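Local coordinates for Red carotenoid protein (RCP) (Nostoc sp., PDB 5FCY) that binds carotenoids, beta-carotene among them, as a soluble cyanobacterial protein with a probable role in photoprotection, at residues Q16-L21 / A28-I33; D24-L29 / R147-P152. All coordinates share one frame; numbering follows the deposited sequence.

Interaction 1 (Q16-L21 / A28-I33). With BCR (beta-carotene), chain B.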
loop_
_atom_site.group_PDB
_atom_site.type_symbol
_atom_site.label_atom_id
_atom_site.label_comp_id
_atom_site.label_asym_id
_atom_site.label_seq_id
_atom_site.Cartn_x
_atom_site.Cartn_y
_atom_site.Cartn_z
ATOM N N GLN A 16 2.489 7.147 -11.498
ATOM C CA GLN A 16 3.750 6.847 -12.165
ATOM C C GLN A 16 4.940 7.297 -11.327
ATOM O O GLN A 16 5.940 6.579 -11.226
ATOM C CB GLN A 16 3.787 7.498 -13.548
ATOM C CG GLN A 16 3.299 6.589 -14.666
ATOM C CD GLN A 16 3.417 7.225 -16.038
ATOM O OE1 GLN A 16 4.373 6.971 -16.774
ATOM N NE2 GLN A 16 2.439 8.054 -16.393
ATOM N N SER A 17 4.855 8.482 -10.719
ATOM C CA SER A 17 5.923 8.920 -9.828
ATOM C C SER A 17 6.044 7.991 -8.630
ATOM O O SER A 17 7.154 7.672 -8.188
ATOM C CB SER A 17 5.672 10.355 -9.371
ATOM O OG SER A 17 5.730 11.257 -10.461
ATOM N N TRP A 18 4.908 7.542 -8.093
ATOM C CA TRP A 18 4.926 6.613 -6.970
ATOM C C TRP A 18 5.578 5.294 -7.365
ATOM O O TRP A 18 6.287 4.677 -6.562
ATOM C CB TRP A 18 3.496 6.389 -6.474
ATOM C CG TRP A 18 3.375 5.884 -5.063
ATOM C CD1 TRP A 18 4.319 5.218 -4.337
ATOM C CD2 TRP A 18 2.232 6.015 -4.210
ATOM N NE1 TRP A 18 3.832 4.925 -3.085
ATOM C CE2 TRP A 18 2.553 5.404 -2.983
ATOM C CE3 TRP A 18 0.968 6.590 -4.366
ATOM C CZ2 TRP A 18 1.658 5.352 -1.920
ATOM C CZ3 TRP A 18 0.080 6.536 -3.311
ATOM C CH2 TRP A 18 0.429 5.922 -2.105
ATOM N N GLN A 19 5.363 4.856 -8.606
ATOM C CA GLN A 19 5.885 3.579 -9.074
ATOM C C GLN A 19 7.349 3.641 -9.490
ATOM O O GLN A 19 7.926 2.597 -9.808
ATOM C CB GLN A 19 5.041 3.076 -10.248
ATOM C CG GLN A 19 3.659 2.592 -9.845
ATOM C CD GLN A 19 2.688 2.559 -11.009
ATOM O OE1 GLN A 19 2.722 3.422 -11.885
ATOM N NE2 GLN A 19 1.814 1.560 -11.022
ATOM N N LYS A 20 7.959 4.826 -9.501
ATOM C CA LYS A 20 9.372 4.962 -9.825
ATOM C C LYS A 20 10.270 4.869 -8.600
ATOM O O LYS A 20 11.489 4.740 -8.754
ATOM C CB LYS A 20 9.627 6.298 -10.530
ATOM C CG LYS A 20 9.017 6.391 -11.914
ATOM C CD LYS A 20 8.903 7.837 -12.368
ATOM C CE LYS A 20 8.172 7.959 -13.699
ATOM N NZ LYS A 20 7.673 9.347 -13.938
ATOM N N LEU A 21 9.702 4.931 -7.401
ATOM C CA LEU A 21 10.481 4.876 -6.177
ATOM C C LEU A 21 10.913 3.442 -5.886
ATOM O O LEU A 21 10.404 2.478 -6.464
ATOM C CB LEU A 21 9.668 5.426 -5.006
ATOM C CG LEU A 21 8.934 6.748 -5.239
ATOM C CD1 LEU A 21 8.130 7.131 -4.001
ATOM C CD2 LEU A 21 9.911 7.857 -5.613
ATOM N N ALA A 28 6.954 3.346 2.438
ATOM C CA ALA A 28 7.069 4.448 3.387
ATOM C C ALA A 28 6.095 5.565 3.039
ATOM O O ALA A 28 5.389 6.084 3.911
ATOM C CB ALA A 28 8.505 4.974 3.410
ATOM N N LEU A 29 6.045 5.948 1.763
ATOM C CA LEU A 29 5.104 6.978 1.335
ATOM C C LEU A 29 3.672 6.577 1.662
ATOM O O LEU A 29 2.893 7.379 2.190
ATOM C CB LEU A 29 5.264 7.233 -0.164
ATOM C CG LEU A 29 4.349 8.293 -0.772
ATOM C CD1 LEU A 29 4.623 9.651 -0.160
ATOM C CD2 LEU A 29 4.532 8.335 -2.276
ATOM N N PHE A 30 3.309 5.329 1.360
ATOM C CA PHE A 30 1.957 4.852 1.636
ATOM C C PHE A 30 1.649 4.920 3.128
ATOM O O PHE A 30 0.522 5.232 3.523
ATOM C CB PHE A 30 1.806 3.416 1.119
ATOM C CG PHE A 30 0.418 3.052 0.634
ATOM C CD1 PHE A 30 -0.536 4.012 0.343
ATOM C CD2 PHE A 30 0.081 1.720 0.461
ATOM C CE1 PHE A 30 -1.790 3.647 -0.113
ATOM C CE2 PHE A 30 -1.172 1.353 0.014
ATOM C CZ PHE A 30 -2.109 2.318 -0.271
ATOM N N TRP A 31 2.646 4.634 3.972
ATOM C CA TRP A 31 2.429 4.632 5.416
ATOM C C TRP A 31 2.202 6.040 5.952
ATOM O O TRP A 31 1.309 6.259 6.778
ATOM C CB TRP A 31 3.619 3.985 6.123
ATOM C CG TRP A 31 3.657 4.257 7.592
ATOM C CD1 TRP A 31 4.447 5.162 8.237
ATOM C CD2 TRP A 31 2.865 3.622 8.603
ATOM N NE1 TRP A 31 4.198 5.129 9.587
ATOM C CE2 TRP A 31 3.231 4.192 9.838
ATOM C CE3 TRP A 31 1.883 2.628 8.583
ATOM C CZ2 TRP A 31 2.651 3.801 11.041
ATOM C CZ3 TRP A 31 1.307 2.240 9.779
ATOM C CH2 TRP A 31 1.694 2.825 10.991
ATOM N N PHE A 32 3.006 7.007 5.505
ATOM C CA PHE A 32 2.853 8.369 6.004
ATOM C C PHE A 32 1.537 8.978 5.542
ATOM O O PHE A 32 0.873 9.682 6.312
ATOM C CB PHE A 32 4.036 9.226 5.565
ATOM C CG PHE A 32 5.290 8.957 6.344
ATOM C CD1 PHE A 32 5.402 9.368 7.661
ATOM C CD2 PHE A 32 6.353 8.290 5.763
ATOM C CE1 PHE A 32 6.550 9.120 8.382
ATOM C CE2 PHE A 32 7.505 8.039 6.481
ATOM C CZ PHE A 32 7.604 8.455 7.791
ATOM N N ILE A 33 1.141 8.716 4.294
ATOM C CA ILE A 33 -0.184 9.127 3.832
ATOM C C ILE A 33 -1.255 8.604 4.780
ATOM O O ILE A 33 -2.199 9.319 5.132
ATOM C CB ILE A 33 -0.423 8.641 2.390
ATOM C CG1 ILE A 33 0.543 9.328 1.425
ATOM C CG2 ILE A 33 -1.863 8.912 1.963
ATOM C CD1 ILE A 33 0.557 8.730 0.026
HETATM C C1 BCR B . 10.666 -1.736 6.540
HETATM C C2 BCR B . 11.999 -1.079 6.885
HETATM C C3 BCR B . 12.601 -0.258 5.749
HETATM C C4 BCR B . 11.522 0.400 4.899
HETATM C C5 BCR B . 10.217 0.442 5.655
HETATM C C6 BCR B . 9.669 -0.712 6.030
HETATM C C7 BCR B . 8.206 -1.040 5.987
HETATM C C8 BCR B . 7.210 -0.240 5.551
HETATM C C9 BCR B . 5.784 -0.686 5.553
HETATM C C10 BCR B . 4.821 0.184 5.151
HETATM C C11 BCR B . 3.379 -0.115 5.093
HETATM C C33 BCR B . 9.635 1.771 6.003
HETATM C C31 BCR B . 10.170 -2.445 7.799
HETATM C C32 BCR B . 10.916 -2.744 5.432
HETATM C C34 BCR B . 5.477 -2.088 6.009
HETATM C C12 BCR B . 2.513 0.816 4.658
HETATM C C13 BCR B . 1.049 0.575 4.567
HETATM C C14 BCR B . 0.245 1.578 4.123
HETATM C C15 BCR B . -1.215 1.483 3.974
HETATM C C16 BCR B . -1.951 2.520 3.548
HETATM C C17 BCR B . -3.409 2.368 3.419
HETATM C C18 BCR B . -4.242 3.346 3.011
HETATM C C19 BCR B . -5.690 3.018 2.924
HETATM C C20 BCR B . -6.627 3.856 2.462
HETATM C C21 BCR B . -8.033 3.429 2.410
HETATM C C22 BCR B . -9.029 4.232 1.988
HETATM C C23 BCR B . -10.418 3.690 2.009
HETATM C C24 BCR B . -11.497 4.429 1.721
HETATM C C25 BCR B . -12.894 3.906 1.755
HETATM C C26 BCR B . -13.216 2.670 2.140
HETATM C C27 BCR B . -13.949 1.777 1.165
HETATM C C28 BCR B . -14.746 2.643 0.198
HETATM C C29 BCR B . -15.229 3.922 0.873
HETATM C C30 BCR B . -14.060 4.784 1.350
HETATM C C35 BCR B . 0.537 -0.783 4.960
HETATM C C36 BCR B . -3.686 4.700 2.668
HETATM C C37 BCR B . -8.683 5.628 1.552
HETATM C C38 BCR B . -12.957 2.185 3.545
HETATM C C39 BCR B . -14.473 5.598 2.567
HETATM C C40 BCR B . -13.679 5.736 0.222
#
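Trp18 and Leu29 meet between helices 9-19 and 23-35. Methyl CD2 of Leu29 sits over one face of the indole, 3.5 Å from the centroid of the five-membered ring and almost on its normal, a CH-pi contact. With CG anti to the backbone N on both residues (chi1 -159° for Trp18, -180° for Leu29), each side chain reaches across the gap between the helices. The far end of the indole goes on to Phe30: the six-membered ring of Trp18 turns its edge to the Phe30 face in an offset edge-to-face pair, centroids 5.2 Å apart and planes at 80°. Trp18 CH2 also meets Ile33 CD1, at 3.5 Å, while Leu21 CD1 touches Leu29 CD2 from the side. Tyr149 stacks on the indole face opposite Leu29. On the side of Phe30 away from Trp18 lies the polyene, with BCR C16 3.5 Å above the centre of the ring. Losing the indole to an alanine here would probably leave Leu29 CD2 and the Phe30 ring without their aromatic partner and Phe30 less firmly backed. The contact packs two helices of the all-helical orange carotenoid protein N-terminal fold behind the carotenoid pocket to which Phe30 and Trp31 belong.

Interaction 2 (D24-L29 / R147-P152). With BCR (beta-carotene), chain B.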
loop_
_atom_site.group_PDB
_atom_site.type_symbol
_atom_site.label_atom_id
_atom_site.label_comp_id
_atom_site.label_asym_id
_atom_site.label_seq_id
_atom_site.Cartn_x
_atom_site.Cartn_y
_atom_site.Cartn_z
ATOM N N ASP A 24 10.743 -0.142 -0.820
ATOM C CA ASP A 24 10.620 0.316 0.558
ATOM C C ASP A 24 10.225 1.785 0.615
ATOM O O ASP A 24 9.437 2.188 1.478
ATOM C CB ASP A 24 11.929 0.079 1.304
ATOM C CG ASP A 24 12.108 -1.368 1.724
ATOM O OD1 ASP A 24 11.166 -2.165 1.528
ATOM O OD2 ASP A 24 13.185 -1.704 2.263
ATOM N N GLU A 25 10.760 2.600 -0.295
ATOM C CA GLU A 25 10.349 3.997 -0.373
ATOM C C GLU A 25 8.860 4.111 -0.677
ATOM O O GLU A 25 8.167 4.972 -0.121
ATOM C CB GLU A 25 11.171 4.720 -1.441
ATOM C CG GLU A 25 11.012 6.230 -1.443
ATOM C CD GLU A 25 11.656 6.884 -0.238
ATOM O OE1 GLU A 25 12.247 6.158 0.588
ATOM O OE2 GLU A 25 11.573 8.124 -0.118
ATOM N N GLN A 26 8.351 3.250 -1.562
ATOM C CA GLN A 26 6.924 3.245 -1.866
ATOM C C GLN A 26 6.106 2.934 -0.621
ATOM O O GLN A 26 5.117 3.614 -0.324
ATOM C CB GLN A 26 6.621 2.226 -2.966
ATOM C CG GLN A 26 7.146 2.603 -4.346
ATOM C CD GLN A 26 6.642 1.681 -5.446
ATOM O OE1 GLN A 26 5.441 1.448 -5.578
ATOM N NE2 GLN A 26 7.565 1.151 -6.242
ATOM N N LEU A 27 6.503 1.897 0.117
ATOM C CA LEU A 27 5.773 1.523 1.323
ATOM C C LEU A 27 5.828 2.633 2.362
ATOM O O LEU A 27 4.858 2.855 3.097
ATOM C CB LEU A 27 6.342 0.221 1.887
ATOM C CG LEU A 27 5.954 -1.048 1.128
ATOM C CD1 LEU A 27 6.929 -2.177 1.422
ATOM C CD2 LEU A 27 4.534 -1.461 1.487
ATOM N N ALA A 28 6.954 3.346 2.438
ATOM C CA ALA A 28 7.069 4.448 3.387
ATOM C C ALA A 28 6.095 5.565 3.039
ATOM O O ALA A 28 5.389 6.084 3.911
ATOM C CB ALA A 28 8.505 4.974 3.410
ATOM N N LEU A 29 6.045 5.948 1.763
ATOM C CA LEU A 29 5.104 6.978 1.335
ATOM C C LEU A 29 3.672 6.577 1.662
ATOM O O LEU A 29 2.893 7.379 2.190
ATOM C CB LEU A 29 5.264 7.233 -0.164
ATOM C CG LEU A 29 4.349 8.293 -0.772
ATOM C CD1 LEU A 29 4.623 9.651 -0.160
ATOM C CD2 LEU A 29 4.532 8.335 -2.276
ATOM N N ARG A 147 -6.672 3.743 -5.242
ATOM C CA ARG A 147 -7.212 2.587 -5.948
ATOM C C ARG A 147 -6.367 2.242 -7.167
ATOM O O ARG A 147 -6.074 1.068 -7.415
ATOM C CB ARG A 147 -8.659 2.854 -6.359
ATOM C CG ARG A 147 -9.630 2.911 -5.191
ATOM C CD ARG A 147 -11.056 3.196 -5.643
ATOM N NE ARG A 147 -11.529 2.217 -6.622
ATOM C CZ ARG A 147 -11.478 2.375 -7.944
ATOM N NH1 ARG A 147 -10.976 3.483 -8.479
ATOM N NH2 ARG A 147 -11.934 1.416 -8.742
ATOM N N ASP A 148 -5.964 3.252 -7.942
ATOM C CA ASP A 148 -5.162 2.989 -9.133
ATOM C C ASP A 148 -3.747 2.557 -8.773
ATOM O O ASP A 148 -3.117 1.811 -9.531
ATOM C CB ASP A 148 -5.118 4.229 -10.027
ATOM C CG ASP A 148 -6.497 4.701 -10.440
ATOM O OD1 ASP A 148 -7.418 3.861 -10.538
ATOM O OD2 ASP A 148 -6.660 5.917 -10.667
ATOM N N TYR A 149 -3.230 3.012 -7.631
ATOM C CA TYR A 149 -1.879 2.638 -7.225
ATOM C C TYR A 149 -1.816 1.171 -6.808
ATOM O O TYR A 149 -0.907 0.440 -7.217
ATOM C CB TYR A 149 -1.406 3.554 -6.093
ATOM C CG TYR A 149 -0.144 3.091 -5.405
ATOM C CD1 TYR A 149 1.029 2.891 -6.120
ATOM C CD2 TYR A 149 -0.121 2.867 -4.037
ATOM C CE1 TYR A 149 2.181 2.469 -5.494
ATOM C CE2 TYR A 149 1.027 2.446 -3.402
ATOM C CZ TYR A 149 2.176 2.249 -4.136
ATOM O OH TYR A 149 3.327 1.831 -3.514
ATOM N N VAL A 150 -2.782 0.717 -6.004
ATOM C CA VAL A 150 -2.776 -0.665 -5.532
ATOM C C VAL A 150 -3.427 -1.632 -6.516
ATOM O O VAL A 150 -3.190 -2.845 -6.426
ATOM C CB VAL A 150 -3.477 -0.787 -4.165
ATOM C CG1 VAL A 150 -2.837 0.148 -3.152
ATOM C CG2 VAL A 150 -4.977 -0.514 -4.284
ATOM N N SER A 151 -4.234 -1.135 -7.452
ATOM C CA SER A 151 -4.970 -2.023 -8.348
ATOM C C SER A 151 -4.069 -2.967 -9.131
ATOM O O SER A 151 -4.381 -4.170 -9.193
ATOM C CB SER A 151 -5.835 -1.190 -9.299
ATOM O OG SER A 151 -6.362 -2.004 -10.330
ATOM N N PRO A 152 -2.980 -2.521 -9.757
ATOM C CA PRO A 152 -2.159 -3.435 -10.557
ATOM C C PRO A 152 -1.119 -4.216 -9.769
ATOM O O PRO A 152 -0.279 -4.875 -10.386
ATOM C CB PRO A 152 -1.491 -2.485 -11.560
ATOM C CG PRO A 152 -1.325 -1.222 -10.803
ATOM C CD PRO A 152 -2.523 -1.122 -9.891
HETATM C C1 BCR B . 10.666 -1.736 6.540
HETATM C C2 BCR B . 11.999 -1.079 6.885
HETATM C C3 BCR B . 12.601 -0.258 5.749
HETATM C C4 BCR B . 11.522 0.400 4.899
HETATM C C5 BCR B . 10.217 0.442 5.655
HETATM C C6 BCR B . 9.669 -0.712 6.030
HETATM C C7 BCR B . 8.206 -1.040 5.987
HETATM C C8 BCR B . 7.210 -0.240 5.551
HETATM C C9 BCR B . 5.784 -0.686 5.553
HETATM C C10 BCR B . 4.821 0.184 5.151
HETATM C C11 BCR B . 3.379 -0.115 5.093
HETATM C C33 BCR B . 9.635 1.771 6.003
HETATM C C31 BCR B . 10.170 -2.445 7.799
HETATM C C32 BCR B . 10.916 -2.744 5.432
HETATM C C34 BCR B . 5.477 -2.088 6.009
HETATM C C12 BCR B . 2.513 0.816 4.658
HETATM C C13 BCR B . 1.049 0.575 4.567
HETATM C C14 BCR B . 0.245 1.578 4.123
HETATM C C15 BCR B . -1.215 1.483 3.974
HETATM C C16 BCR B . -1.951 2.520 3.548
HETATM C C17 BCR B . -3.409 2.368 3.419
HETATM C C18 BCR B . -4.242 3.346 3.011
HETATM C C19 BCR B . -5.690 3.018 2.924
HETATM C C20 BCR B . -6.627 3.856 2.462
HETATM C C21 BCR B . -8.033 3.429 2.410
HETATM C C22 BCR B . -9.029 4.232 1.988
HETATM C C23 BCR B . -10.418 3.690 2.009
HETATM C C24 BCR B . -11.497 4.429 1.721
HETATM C C25 BCR B . -12.894 3.906 1.755
HETATM C C26 BCR B . -13.216 2.670 2.140
HETATM C C27 BCR B . -13.949 1.777 1.165
HETATM C C28 BCR B . -14.746 2.643 0.198
HETATM C C29 BCR B . -15.229 3.922 0.873
HETATM C C30 BCR B . -14.060 4.784 1.350
HETATM C C35 BCR B . 0.537 -0.783 4.960
HETATM C C36 BCR B . -3.686 4.700 2.668
HETATM C C37 BCR B . -8.683 5.628 1.552
HETATM C C38 BCR B . -12.957 2.185 3.545
HETATM C C39 BCR B . -14.473 5.598 2.567
HETATM C C40 BCR B . -13.679 5.736 0.222
#
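Tyr149 OH donates a hydrogen bond to Gln26 OE1 at 3.0 Å, and this single polar link joins two segments 118 residues apart. The carbonyl receives it at a C=O...donor angle of 126°, with the hydroxyl tilted 16° from the carbonyl plane. OE1 lies at the edge of the phenol ring, near its plane, and the amide is turned 51° from that ring. Tyr149 carries CG anti to its own backbone N, which sends the hydroxyl across to helix 23-35, where it comes in beside the Gln26 chain, 3.4 Å from CB, and OE1 turns to it. The other half of the amide is engaged too: Gln26 NE2 bonds to Leu21 O, so both ends of the group have partners and its rotation is fixed in a buried place. On the same helix, Leu27 sets CB 3.6 Å from BCR C10, and Asp24 places CB 3.6 Å from BCR C4 of one end ring, its carboxylate paired with Arg76. Gln26 faces helix 139-150 while Leu27 faces the carotenoid. Ile79 of helix 68-79 packs on Gln26, Leu27 and Tyr149, while Trp102 of helix 95-110 meets Leu27 and Val150, so that helices 23-35 and 139-150 are bridged by both neighbours.

In the fold
Helix 23-35 is common to the two contacts, whose centres lie about 5 Å apart and whose segments overlap at Ala28 and Leu29. They also interlock directly: a probable hydrogen bond of 3.1 Å joins Leu21 O of interaction 1 to Gln26 NE2 of interaction 2, and Trp18 NE1 packs 3.2 Å from Tyr149 OH. Phe30 CZ lies 3.7 Å from Val150 CG1, carrying the packing on to helix 139-150. Both contacts reach the same carotenoid, interaction 1 through Phe30 and Trp31 and interaction 2 through Asp24 and Leu27. The pair illustrates how a lipophilic pigment pocket can be backed by buried aromatic and aliphatic packing and by an amide bonded at both ends.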